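Local atomic coordinates of CDP-glucose-4,6-dehydratase (Yersinia pseudotuberculosis, PDB entry 1RKX), a protein that catalyses the dehydration of CDP-D-glucose to CDP-4-dehydro-6-deoxy-D-glucose and carries bound NAD, as expected of an extended short-chain dehydrogenase/reductase. Residues G259-P264 with L303-S308; A189-G194 with S240-L245; S218-I223 with G286-L291; E277-Y282 with T324-I329. One frame throughout, in Å; residues are numbered along the deposited sequence.

Contact 1: residues G259-P264 with L303-S308; sequences GWNFGP and LKLDCS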
# COMPACT_ATOMS: atom_id res chain seq x y z
N GLY C 259 -16.83 4.99 6.02
CA GLY C 259 -16.12 5.79 7.00
C GLY C 259 -15.84 7.18 6.45
O GLY C 259 -15.58 7.33 5.25
N TRP C 260 -15.87 8.20 7.31
CA TRP C 260 -15.66 9.58 6.88
C TRP C 260 -14.79 10.42 7.81
O TRP C 260 -15.02 10.47 9.01
CB TRP C 260 -17.01 10.30 6.74
CG TRP C 260 -17.97 9.63 5.81
CD1 TRP C 260 -18.75 8.55 6.08
CD2 TRP C 260 -18.23 9.99 4.46
NE1 TRP C 260 -19.49 8.21 4.97
CE2 TRP C 260 -19.19 9.08 3.96
CE3 TRP C 260 -17.75 11.00 3.61
CZ2 TRP C 260 -19.68 9.14 2.65
CZ3 TRP C 260 -18.24 11.06 2.30
CH2 TRP C 260 -19.19 10.13 1.83
N ASN C 261 -13.82 11.11 7.22
CA ASN C 261 -12.91 12.00 7.95
C ASN C 261 -13.45 13.43 7.99
O ASN C 261 -13.95 13.94 6.98
CB ASN C 261 -11.55 12.09 7.25
CG ASN C 261 -10.69 10.85 7.42
OD1 ASN C 261 -9.72 10.68 6.69
ND2 ASN C 261 -11.03 10.01 8.38
N PHE C 262 -13.33 14.09 9.13
CA PHE C 262 -13.73 15.48 9.26
C PHE C 262 -12.63 16.21 10.02
O PHE C 262 -12.22 15.79 11.10
CB PHE C 262 -15.08 15.64 9.98
CG PHE C 262 -16.25 15.11 9.20
CD1 PHE C 262 -16.79 13.86 9.49
CD2 PHE C 262 -16.81 15.85 8.16
CE1 PHE C 262 -17.87 13.36 8.77
CE2 PHE C 262 -17.89 15.36 7.42
CZ PHE C 262 -18.42 14.11 7.72
N GLY C 263 -12.14 17.29 9.43
CA GLY C 263 -11.08 18.05 10.05
C GLY C 263 -10.92 19.41 9.39
O GLY C 263 -11.57 19.68 8.38
N PRO C 264 -10.06 20.28 9.93
CA PRO C 264 -9.82 21.62 9.40
C PRO C 264 -8.82 21.61 8.25
O PRO C 264 -8.17 20.60 7.98
CB PRO C 264 -9.27 22.36 10.60
CG PRO C 264 -8.41 21.30 11.24
CD PRO C 264 -9.29 20.06 11.17
N LEU C 303 -0.51 14.07 13.87
CA LEU C 303 -1.61 13.31 13.28
C LEU C 303 -2.65 14.22 12.65
O LEU C 303 -3.15 15.14 13.29
CB LEU C 303 -2.27 12.45 14.37
CG LEU C 303 -3.29 11.36 14.04
CD1 LEU C 303 -4.48 11.93 13.27
CD2 LEU C 303 -2.62 10.26 13.25
N LYS C 304 -2.97 13.98 11.38
CA LYS C 304 -3.98 14.77 10.68
C LYS C 304 -4.74 13.89 9.70
O LYS C 304 -4.31 12.78 9.39
CB LYS C 304 -3.35 15.97 9.96
CG LYS C 304 -2.48 15.62 8.79
CD LYS C 304 -1.95 16.89 8.13
CE LYS C 304 -1.09 16.56 6.92
NZ LYS C 304 -0.61 17.77 6.22
N LEU C 305 -5.87 14.39 9.22
CA LEU C 305 -6.71 13.63 8.31
C LEU C 305 -6.90 14.31 6.97
O LEU C 305 -6.91 15.53 6.87
CB LEU C 305 -8.08 13.41 8.95
CG LEU C 305 -8.16 12.80 10.35
CD1 LEU C 305 -9.63 12.67 10.77
CD2 LEU C 305 -7.49 11.44 10.35
N ASP C 306 -7.05 13.50 5.93
CA ASP C 306 -7.31 14.03 4.59
C ASP C 306 -8.84 13.97 4.50
O ASP C 306 -9.42 12.88 4.59
CB ASP C 306 -6.70 13.13 3.53
CG ASP C 306 -6.93 13.66 2.12
OD1 ASP C 306 -8.09 13.99 1.79
OD2 ASP C 306 -5.96 13.74 1.35
N CYS C 307 -9.48 15.12 4.34
CA CYS C 307 -10.94 15.17 4.28
C CYS C 307 -11.49 15.44 2.89
O CYS C 307 -12.52 16.09 2.74
CB CYS C 307 -11.46 16.23 5.26
SG CYS C 307 -10.96 15.92 6.97
N SER C 308 -10.79 14.94 1.87
CA SER C 308 -11.21 15.12 0.48
C SER C 308 -12.54 14.40 0.22
O SER C 308 -13.36 14.88 -0.56
CB SER C 308 -10.14 14.58 -0.47
OG SER C 308 -8.92 15.28 -0.34
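Asn-261 points at the 303-308 segment and meets Cys-307 where the backbones come closest, with 5.2 Å between Asn-261 CA and Cys-307 CA. The sulfur does most of the touching. Its chi1 of -59° sets SG anti to the carbonyl carbon of Cys-307, and from there it lies against the backbone of the other segment. Cys-307 SG is 3.1 Å from Gly-263 N and 3.5 Å from Phe-262 C. Gly-263 N is buried here without a hydrogen-bond partner in the model, and the sulfur packs against it. Asn-261 CB also lies 3.9 Å from the same Cys-307 SG and 3.5 Å from Asp-306 O.

Strand 259-261 is the last strand of the seven-stranded parallel Rossmann sheet. The segment 303-308 runs beside it and leads into helix 308-314, with Cys-307 at the N-cap position. Asp-306 shapes this entry by an Asx turn: its OD1 accepts from Ser-308 N at 2.9 Å and also from Ser-308 OG.

Leu-305 reaches the amide of Asn-261 at an oblique crossing. Leu-305 CD1 comes within 4.0 Å of Asn-261 CG. Phe-262 directs its CB away from the 303-308 segment and meets Trp-316 edge-to-face. Ser-308 OG is hydrogen-bonded to Lys-304 NZ of the second subunit, and the reciprocal bond is also made.

Contact 2: residues A189-G194 with S240-L245; sequences ATVRAG and SGYLLL. With NAD (nicotinamide-adenine-dinucleotide), chain G.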
# COMPACT_ATOMS: atom_id res chain seq x y z
N ALA C 189 -22.68 4.31 9.15
CA ALA C 189 -21.40 4.94 8.85
C ALA C 189 -20.60 5.26 10.11
O ALA C 189 -21.13 5.27 11.22
CB ALA C 189 -21.63 6.23 8.06
N THR C 190 -19.30 5.50 9.93
CA THR C 190 -18.45 5.90 11.04
C THR C 190 -17.88 7.26 10.68
O THR C 190 -17.71 7.58 9.50
CB THR C 190 -17.28 4.91 11.30
OG1 THR C 190 -16.54 4.69 10.09
CG2 THR C 190 -17.82 3.58 11.82
N VAL C 191 -17.62 8.08 11.69
CA VAL C 191 -17.06 9.40 11.46
C VAL C 191 -15.80 9.55 12.31
O VAL C 191 -15.77 9.20 13.49
CB VAL C 191 -18.09 10.52 11.78
CG1 VAL C 191 -19.21 10.47 10.76
CG2 VAL C 191 -18.64 10.38 13.19
N ARG C 192 -14.76 10.08 11.69
CA ARG C 192 -13.47 10.23 12.34
C ARG C 192 -13.05 11.69 12.41
O ARG C 192 -12.91 12.36 11.38
CB ARG C 192 -12.44 9.41 11.55
CG ARG C 192 -12.91 7.97 11.31
CD ARG C 192 -12.22 7.31 10.12
NE ARG C 192 -12.78 5.98 9.85
CZ ARG C 192 -12.46 5.24 8.79
NH1 ARG C 192 -11.59 5.68 7.90
NH2 ARG C 192 -13.01 4.04 8.64
N ALA C 193 -12.84 12.18 13.63
CA ALA C 193 -12.44 13.57 13.84
C ALA C 193 -11.76 13.71 15.20
O ALA C 193 -11.96 12.88 16.09
CB ALA C 193 -13.67 14.47 13.79
N GLY C 194 -10.95 14.75 15.36
CA GLY C 194 -10.27 14.95 16.62
C GLY C 194 -9.94 16.40 16.89
O GLY C 194 -10.32 17.29 16.12
N SER C 240 -21.29 19.52 12.21
CA SER C 240 -22.03 19.89 11.01
C SER C 240 -21.87 18.77 10.00
O SER C 240 -22.80 18.45 9.27
CB SER C 240 -21.54 21.23 10.43
OG SER C 240 -20.20 21.16 9.97
N GLY C 241 -20.68 18.17 9.97
CA GLY C 241 -20.44 17.07 9.05
C GLY C 241 -21.26 15.85 9.43
O GLY C 241 -21.79 15.17 8.56
N TYR C 242 -21.35 15.57 10.73
CA TYR C 242 -22.13 14.42 11.21
C TYR C 242 -23.60 14.58 10.81
O TYR C 242 -24.25 13.63 10.39
CB TYR C 242 -22.06 14.32 12.74
CG TYR C 242 -20.68 14.12 13.34
CD1 TYR C 242 -20.50 14.13 14.72
CD2 TYR C 242 -19.55 13.95 12.53
CE1 TYR C 242 -19.24 13.97 15.29
CE2 TYR C 242 -18.28 13.80 13.10
CZ TYR C 242 -18.13 13.82 14.47
OH TYR C 242 -16.88 13.69 15.03
N LEU C 243 -24.12 15.79 10.97
CA LEU C 243 -25.52 16.08 10.63
C LEU C 243 -25.76 15.93 9.14
O LEU C 243 -26.74 15.32 8.71
CB LEU C 243 -25.91 17.49 11.09
CG LEU C 243 -25.95 17.73 12.61
CD1 LEU C 243 -26.02 19.23 12.89
CD2 LEU C 243 -27.15 17.01 13.22
N LEU C 244 -24.85 16.49 8.34
CA LEU C 244 -24.96 16.40 6.89
C LEU C 244 -24.95 14.94 6.45
O LEU C 244 -25.74 14.53 5.60
CB LEU C 244 -23.79 17.15 6.23
CG LEU C 244 -23.72 17.13 4.71
CD1 LEU C 244 -24.97 17.81 4.14
CD2 LEU C 244 -22.46 17.86 4.25
N LEU C 245 -24.04 14.16 7.03
CA LEU C 245 -23.95 12.74 6.70
C LEU C 245 -25.22 12.00 7.09
O LEU C 245 -25.71 11.17 6.34
CB LEU C 245 -22.75 12.11 7.42
CG LEU C 245 -22.59 10.59 7.27
CD1 LEU C 245 -22.39 10.23 5.81
CD2 LEU C 245 -21.40 10.13 8.11
PA NAD G . -16.86 13.60 26.89
O1A NAD G . -16.11 12.89 27.95
O2A NAD G . -17.24 15.01 27.16
O5B NAD G . -18.20 12.80 26.50
C5B NAD G . -18.20 11.35 26.61
C4B NAD G . -19.63 10.83 26.78
O4B NAD G . -19.42 9.40 26.89
C3B NAD G . -20.27 11.26 28.09
O3B NAD G . -21.59 11.75 27.77
C2B NAD G . -20.25 9.99 28.91
O2B NAD G . -21.29 9.93 29.93
C1B NAD G . -20.35 8.93 27.84
N9A NAD G . -19.92 7.62 28.30
C8A NAD G . -18.65 7.21 28.60
N7A NAD G . -18.59 5.94 29.02
C5A NAD G . -19.90 5.52 28.99
C6A NAD G . -20.50 4.28 29.32
N6A NAD G . -19.87 3.21 29.75
N1A NAD G . -21.86 4.18 29.18
C2A NAD G . -22.54 5.28 28.73
N3A NAD G . -22.10 6.47 28.40
C4A NAD G . -20.75 6.54 28.55
O3 NAD G . -16.04 13.50 25.56
PN NAD G . -16.32 14.12 24.08
O1N NAD G . -15.21 15.05 23.85
O2N NAD G . -17.65 14.78 24.09
O5D NAD G . -16.18 12.85 23.14
C5D NAD G . -17.34 12.46 22.40
C4D NAD G . -17.00 11.28 21.50
O4D NAD G . -16.04 11.82 20.53
C3D NAD G . -16.30 10.07 22.10
O3D NAD G . -16.67 8.91 21.33
C2D NAD G . -14.83 10.42 21.90
O2D NAD G . -14.02 9.23 21.95
C1D NAD G . -14.87 11.04 20.52
N1N NAD G . -13.70 11.86 20.25
C2N NAD G . -13.52 13.14 20.81
C3N NAD G . -12.35 13.99 20.43
C7N NAD G . -12.27 15.34 21.01
O7N NAD G . -11.30 16.04 20.68
N7N NAD G . -13.19 15.84 21.87
C4N NAD G . -11.26 13.38 19.57
C5N NAD G . -11.59 12.01 19.09
C6N NAD G . -12.68 11.33 19.40
O HOH W 1 -15.07 11.04 15.28
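Val-191 packs over the ring of Tyr-242 and against Leu-245, and this is the tight part of the contact. Val-191 CG2 makes a CH-pi contact 3.7 Å from the ring centroid, over one face and offset toward the rim. Val-191 CG1 presses on Leu-245 CD2 at 3.5 Å, closer than usual for two carbons. With chi1 at -68°, CG1 lies beside the backbone N and goes to Leu-245, while CG2 goes to the ring. Ala-189 CB adds a lighter touch on Leu-245 CD2, at 3.9 Å.

Helix 236-251 covers strand 187-192 nearly antiparallel, at 164° between the short axes. This is the helix-on-sheet layering of a Rossmann fold.

The looser side lies at the tyrosine hydroxyl, where a water enters. The water donates to Val-191 O at 2.7 Å and is 3.2 Å from Tyr-242 OH. It also accepts weakly from Ala-193 N. Tyr-242 OH is hydrogen-bonded to Lys-21 NZ as well. Just beyond, Ala-193 O is 3.1 Å from NAD C5N, and Gly-194 CA packs at NAD C4N. The apolar half thus packs on one face of the ring, while its hydroxyl joins a polar network linking the strand end to Lys-21 of the NAD site.

Contact 3: residues S218-I223 with G286-L291; sequences SQPVII and GASWQL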
# COMPACT_ATOMS: atom_id res chain seq x y z
N SER C 218 -6.95 34.75 36.68
CA SER C 218 -5.97 35.79 36.44
C SER C 218 -4.56 35.27 36.69
O SER C 218 -3.68 36.01 37.12
CB SER C 218 -6.24 37.00 37.34
OG SER C 218 -7.50 37.59 37.04
N GLN C 219 -4.37 33.98 36.43
CA GLN C 219 -3.07 33.34 36.60
C GLN C 219 -2.43 33.19 35.23
O GLN C 219 -3.11 32.90 34.25
CB GLN C 219 -3.25 31.95 37.23
CG GLN C 219 -3.86 31.95 38.62
CD GLN C 219 -2.97 32.63 39.63
OE1 GLN C 219 -1.82 32.23 39.83
NE2 GLN C 219 -3.49 33.66 40.29
N PRO C 220 -1.11 33.39 35.14
CA PRO C 220 -0.44 33.26 33.84
C PRO C 220 -0.54 31.81 33.38
O PRO C 220 -0.33 30.89 34.17
CB PRO C 220 1.00 33.67 34.14
CG PRO C 220 0.85 34.62 35.30
CD PRO C 220 -0.17 33.91 36.15
N VAL C 221 -0.86 31.60 32.11
CA VAL C 221 -0.95 30.24 31.60
C VAL C 221 0.45 29.77 31.23
O VAL C 221 1.17 30.42 30.47
CB VAL C 221 -1.88 30.16 30.36
CG1 VAL C 221 -1.41 31.10 29.28
CG2 VAL C 221 -1.92 28.72 29.84
N ILE C 222 0.85 28.64 31.81
CA ILE C 222 2.16 28.07 31.56
C ILE C 222 2.13 27.21 30.30
O ILE C 222 1.25 26.38 30.13
CB ILE C 222 2.62 27.19 32.74
CG1 ILE C 222 2.56 27.99 34.04
CG2 ILE C 222 4.03 26.69 32.49
CD1 ILE C 222 2.88 27.17 35.27
N ILE C 223 3.11 27.43 29.43
CA ILE C 223 3.20 26.68 28.19
C ILE C 223 4.41 25.76 28.20
O ILE C 223 5.50 26.16 28.61
CB ILE C 223 3.33 27.63 26.98
CG1 ILE C 223 2.11 28.54 26.90
CG2 ILE C 223 3.50 26.82 25.70
CD1 ILE C 223 2.14 29.47 25.71
N GLY C 286 -5.92 40.63 32.42
CA GLY C 286 -6.08 39.44 33.24
C GLY C 286 -5.55 38.20 32.54
O GLY C 286 -5.69 37.08 33.04
N ALA C 287 -4.93 38.40 31.38
CA ALA C 287 -4.38 37.29 30.61
C ALA C 287 -2.91 37.50 30.25
O ALA C 287 -2.52 38.59 29.82
CB ALA C 287 -5.20 37.07 29.35
N SER C 288 -2.12 36.46 30.43
CA SER C 288 -0.69 36.48 30.12
C SER C 288 -0.21 35.04 30.07
O SER C 288 -0.97 34.12 30.40
CB SER C 288 0.08 37.24 31.20
OG SER C 288 0.13 36.50 32.40
N TRP C 289 1.04 34.82 29.67
CA TRP C 289 1.57 33.47 29.60
C TRP C 289 3.07 33.41 29.80
O TRP C 289 3.78 34.39 29.58
CB TRP C 289 1.22 32.83 28.26
CG TRP C 289 1.74 33.57 27.08
CD1 TRP C 289 1.25 34.73 26.55
CD2 TRP C 289 2.87 33.22 26.27
NE1 TRP C 289 1.99 35.12 25.47
CE2 TRP C 289 3.00 34.21 25.27
CE3 TRP C 289 3.79 32.16 26.29
CZ2 TRP C 289 4.00 34.17 24.30
CZ3 TRP C 289 4.79 32.12 25.33
CH2 TRP C 289 4.89 33.12 24.34
N GLN C 290 3.55 32.24 30.20
CA GLN C 290 4.97 32.02 30.42
C GLN C 290 5.35 30.63 29.93
O GLN C 290 4.52 29.71 29.95
CB GLN C 290 5.30 32.15 31.91
CG GLN C 290 5.01 33.52 32.50
CD GLN C 290 5.76 34.64 31.79
OE1 GLN C 290 6.98 34.59 31.64
NE2 GLN C 290 5.03 35.66 31.35
N LEU C 291 6.59 30.47 29.50
CA LEU C 291 7.08 29.19 29.00
C LEU C 291 7.26 28.16 30.12
O LEU C 291 7.84 28.45 31.16
CB LEU C 291 8.41 29.38 28.27
CG LEU C 291 8.33 30.19 26.97
CD1 LEU C 291 9.72 30.36 26.38
CD2 LEU C 291 7.42 29.47 25.98
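Val-221 and Trp-289 pair as neighbours in a short two-stranded parallel sheet, followed by Ile-222 with Gln-290. Three backbone hydrogen bonds tie the strands. Val-221 N donates to Ser-288 O at 3.0 Å. Gln-290 N donates to Val-221 O, also at 3.0 Å. Ile-223 N donates to Gln-290 O at 2.7 Å, and this carbonyl is met nearly end-on, with a C=O...N angle of 164°. Two CA-H...O contacts add to them: Trp-289 CA to Val-221 O at 3.2 Å and Ile-222 CA to Gln-290 O at 3.3 Å.

Val-221 and Trp-289 share a face of the sheet. Val-221 CG1, placed between N and the carbonyl carbon by a chi1 of 56°, meets Trp-289 CB at 3.3 Å. Ile-223 CD1 approaches the indole at Trp-289 CE3, 3.2 Å away. Pro-220 CB touches Ser-288 OG at 3.4 Å. Ile-222 and Gln-290 point to the other face and are exposed.

Helix 207-216 ends in a Schellman motif with Ser-218 as its C-prime residue, and the chain then enters this pair. Val-221 packs on Ile-211 and Ala-214 of that helix. Val-221 and Ile-223 also touch Val-276 of helix 272-283, and Trp-289 reaches Lys-273 and Glu-277 on it.

Contact 4: residues E277-Y282 with T324-I329; sequences EQMVKY and TTLEYI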
# COMPACT_ATOMS: atom_id res chain seq x y z
N GLU C 277 -1.37 33.30 22.46
CA GLU C 277 -1.25 34.72 22.18
C GLU C 277 -2.56 35.30 21.67
O GLU C 277 -2.98 36.38 22.10
CB GLU C 277 -0.15 34.96 21.14
CG GLU C 277 1.25 34.63 21.64
CD GLU C 277 2.32 34.80 20.57
OE1 GLU C 277 3.51 34.64 20.89
OE2 GLU C 277 1.95 35.10 19.41
N GLN C 278 -3.22 34.58 20.77
CA GLN C 278 -4.49 35.05 20.22
C GLN C 278 -5.56 35.09 21.30
O GLN C 278 -6.37 36.02 21.34
CB GLN C 278 -4.95 34.13 19.09
CG GLN C 278 -3.96 33.99 17.95
CD GLN C 278 -4.51 33.14 16.81
OE1 GLN C 278 -3.76 32.70 15.94
NE2 GLN C 278 -5.81 32.91 16.82
N MET C 279 -5.57 34.09 22.17
CA MET C 279 -6.56 34.04 23.24
C MET C 279 -6.30 35.13 24.27
O MET C 279 -7.24 35.66 24.87
CB MET C 279 -6.56 32.66 23.90
CG MET C 279 -7.15 31.58 23.02
SD MET C 279 -7.25 29.99 23.84
CE MET C 279 -8.71 30.22 24.89
N VAL C 280 -5.03 35.46 24.48
CA VAL C 280 -4.67 36.51 25.42
C VAL C 280 -5.23 37.83 24.91
O VAL C 280 -5.72 38.66 25.67
CB VAL C 280 -3.14 36.63 25.57
CG1 VAL C 280 -2.78 37.96 26.23
CG2 VAL C 280 -2.60 35.49 26.41
N LYS C 281 -5.15 38.02 23.59
CA LYS C 281 -5.63 39.23 22.95
C LYS C 281 -7.15 39.31 22.99
O LYS C 281 -7.73 40.38 23.17
CB LYS C 281 -5.15 39.29 21.50
CG LYS C 281 -3.64 39.27 21.35
CD LYS C 281 -3.23 39.30 19.89
CE LYS C 281 -1.71 39.24 19.75
NZ LYS C 281 -1.29 39.24 18.32
N TYR C 282 -7.81 38.16 22.81
CA TYR C 282 -9.26 38.12 22.83
C TYR C 282 -9.79 38.28 24.24
O TYR C 282 -10.88 38.83 24.45
CB TYR C 282 -9.77 36.81 22.24
CG TYR C 282 -9.51 36.67 20.76
CD1 TYR C 282 -9.64 35.43 20.12
CD2 TYR C 282 -9.13 37.77 19.98
CE1 TYR C 282 -9.41 35.30 18.75
CE2 TYR C 282 -8.90 37.65 18.62
CZ TYR C 282 -9.04 36.41 18.01
OH TYR C 282 -8.79 36.28 16.66
N THR C 324 -11.21 32.83 14.34
CA THR C 324 -12.64 33.02 14.55
C THR C 324 -13.09 32.10 15.68
O THR C 324 -13.79 32.53 16.61
CB THR C 324 -13.43 32.66 13.28
OG1 THR C 324 -13.05 33.55 12.22
CG2 THR C 324 -14.93 32.76 13.53
N THR C 325 -12.68 30.84 15.61
CA THR C 325 -13.04 29.85 16.62
C THR C 325 -12.56 30.24 18.02
O THR C 325 -13.33 30.16 18.98
CB THR C 325 -12.47 28.46 16.23
OG1 THR C 325 -13.18 27.98 15.08
CG2 THR C 325 -12.59 27.46 17.38
N LEU C 326 -11.31 30.68 18.13
CA LEU C 326 -10.77 31.09 19.43
C LEU C 326 -11.54 32.28 19.99
O LEU C 326 -11.72 32.41 21.20
CB LEU C 326 -9.28 31.44 19.31
CG LEU C 326 -8.32 30.27 19.05
CD1 LEU C 326 -6.90 30.79 18.86
CD2 LEU C 326 -8.38 29.29 20.22
N GLU C 327 -11.99 33.17 19.11
CA GLU C 327 -12.74 34.34 19.53
C GLU C 327 -14.05 33.87 20.16
O GLU C 327 -14.45 34.36 21.21
CB GLU C 327 -13.01 35.25 18.33
CG GLU C 327 -13.96 36.40 18.61
CD GLU C 327 -13.87 37.48 17.56
OE1 GLU C 327 -13.06 38.41 17.74
OE2 GLU C 327 -14.59 37.40 16.55
N TYR C 328 -14.72 32.91 19.53
CA TYR C 328 -15.96 32.37 20.07
C TYR C 328 -15.73 31.65 21.41
O TYR C 328 -16.58 31.74 22.30
CB TYR C 328 -16.62 31.39 19.09
CG TYR C 328 -17.44 32.02 17.98
CD1 TYR C 328 -16.90 32.25 16.72
CD2 TYR C 328 -18.78 32.37 18.20
CE1 TYR C 328 -17.68 32.80 15.69
CE2 TYR C 328 -19.56 32.92 17.18
CZ TYR C 328 -19.01 33.13 15.93
OH TYR C 328 -19.78 33.67 14.93
N ILE C 329 -14.59 30.96 21.54
CA ILE C 329 -14.24 30.21 22.76
C ILE C 329 -14.15 31.15 23.95
O ILE C 329 -14.77 30.93 24.99
CB ILE C 329 -12.88 29.47 22.64
CG1 ILE C 329 -12.86 28.58 21.40
CG2 ILE C 329 -12.61 28.66 23.90
CD1 ILE C 329 -14.04 27.70 21.26
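Tyr-282, whose ring packs on Leu-326 and Glu-327, donates its backbone N-H to Gln-278 O, one turn back in helix 272-283, with 3.0 Å between Tyr-282 N and Gln-278 O. That oxygen also lies over a face of the Tyr-282 ring, toward its rim. The contact is a helix-helix packing in the part of the enzyme beyond the Rossmann sheet. Helices 272-283 and 322-338 cross at -48°, with 9.4 Å between the short axes. This angle is near that of a common ridges-into-grooves class.

Tyr-282 lies across the backbone of the second helix. Its CD1 is 3.3 Å from Glu-327 CA, and Leu-326 C sits at the ring edge, near the plane. Glu-327 OE1 is over a face, with the carboxylate turned 45° from the ring. The phenol OH makes a weak hydrogen bond to Asn-323 O.

Leu-326 is the main apolar side chain here. It crosses Gln-278 and Met-279 at about right angles. Its CD1 branch meets Gln-278 CB at 3.9 Å, and its CD2 branch meets Met-279 CG at 3.8 Å. Helix 207-216 touches the same region through Ile-211 and Phe-215, which pack on Met-279. The Met-279 chain bends at chi3 (78°), and its CE then lies 4.3 Å from Ile-329 CG2.

In the fold
The four contacts fall into two groups. Contacts 1 and 2 belong to the Rossmann part, with centres about 10 Å apart. They share neighbouring sheet strands 187-192 and 259-261, joined by probable hydrogen bonds between Trp-260 O and Arg-192 N and between Phe-262 N and Arg-192 O. Contacts 3 and 4 lie farther out, with centres about 14 Å apart. They meet where Trp-289 packs on Glu-277 and Val-280. Along the chain, contact 2 closes before contact 1 opens, while contact 3 alternates with all the others. The centres of contacts 2 and 3 are about 35 Å apart. The chain thus passes repeatedly between the nucleotide-binding sheet and the outer part.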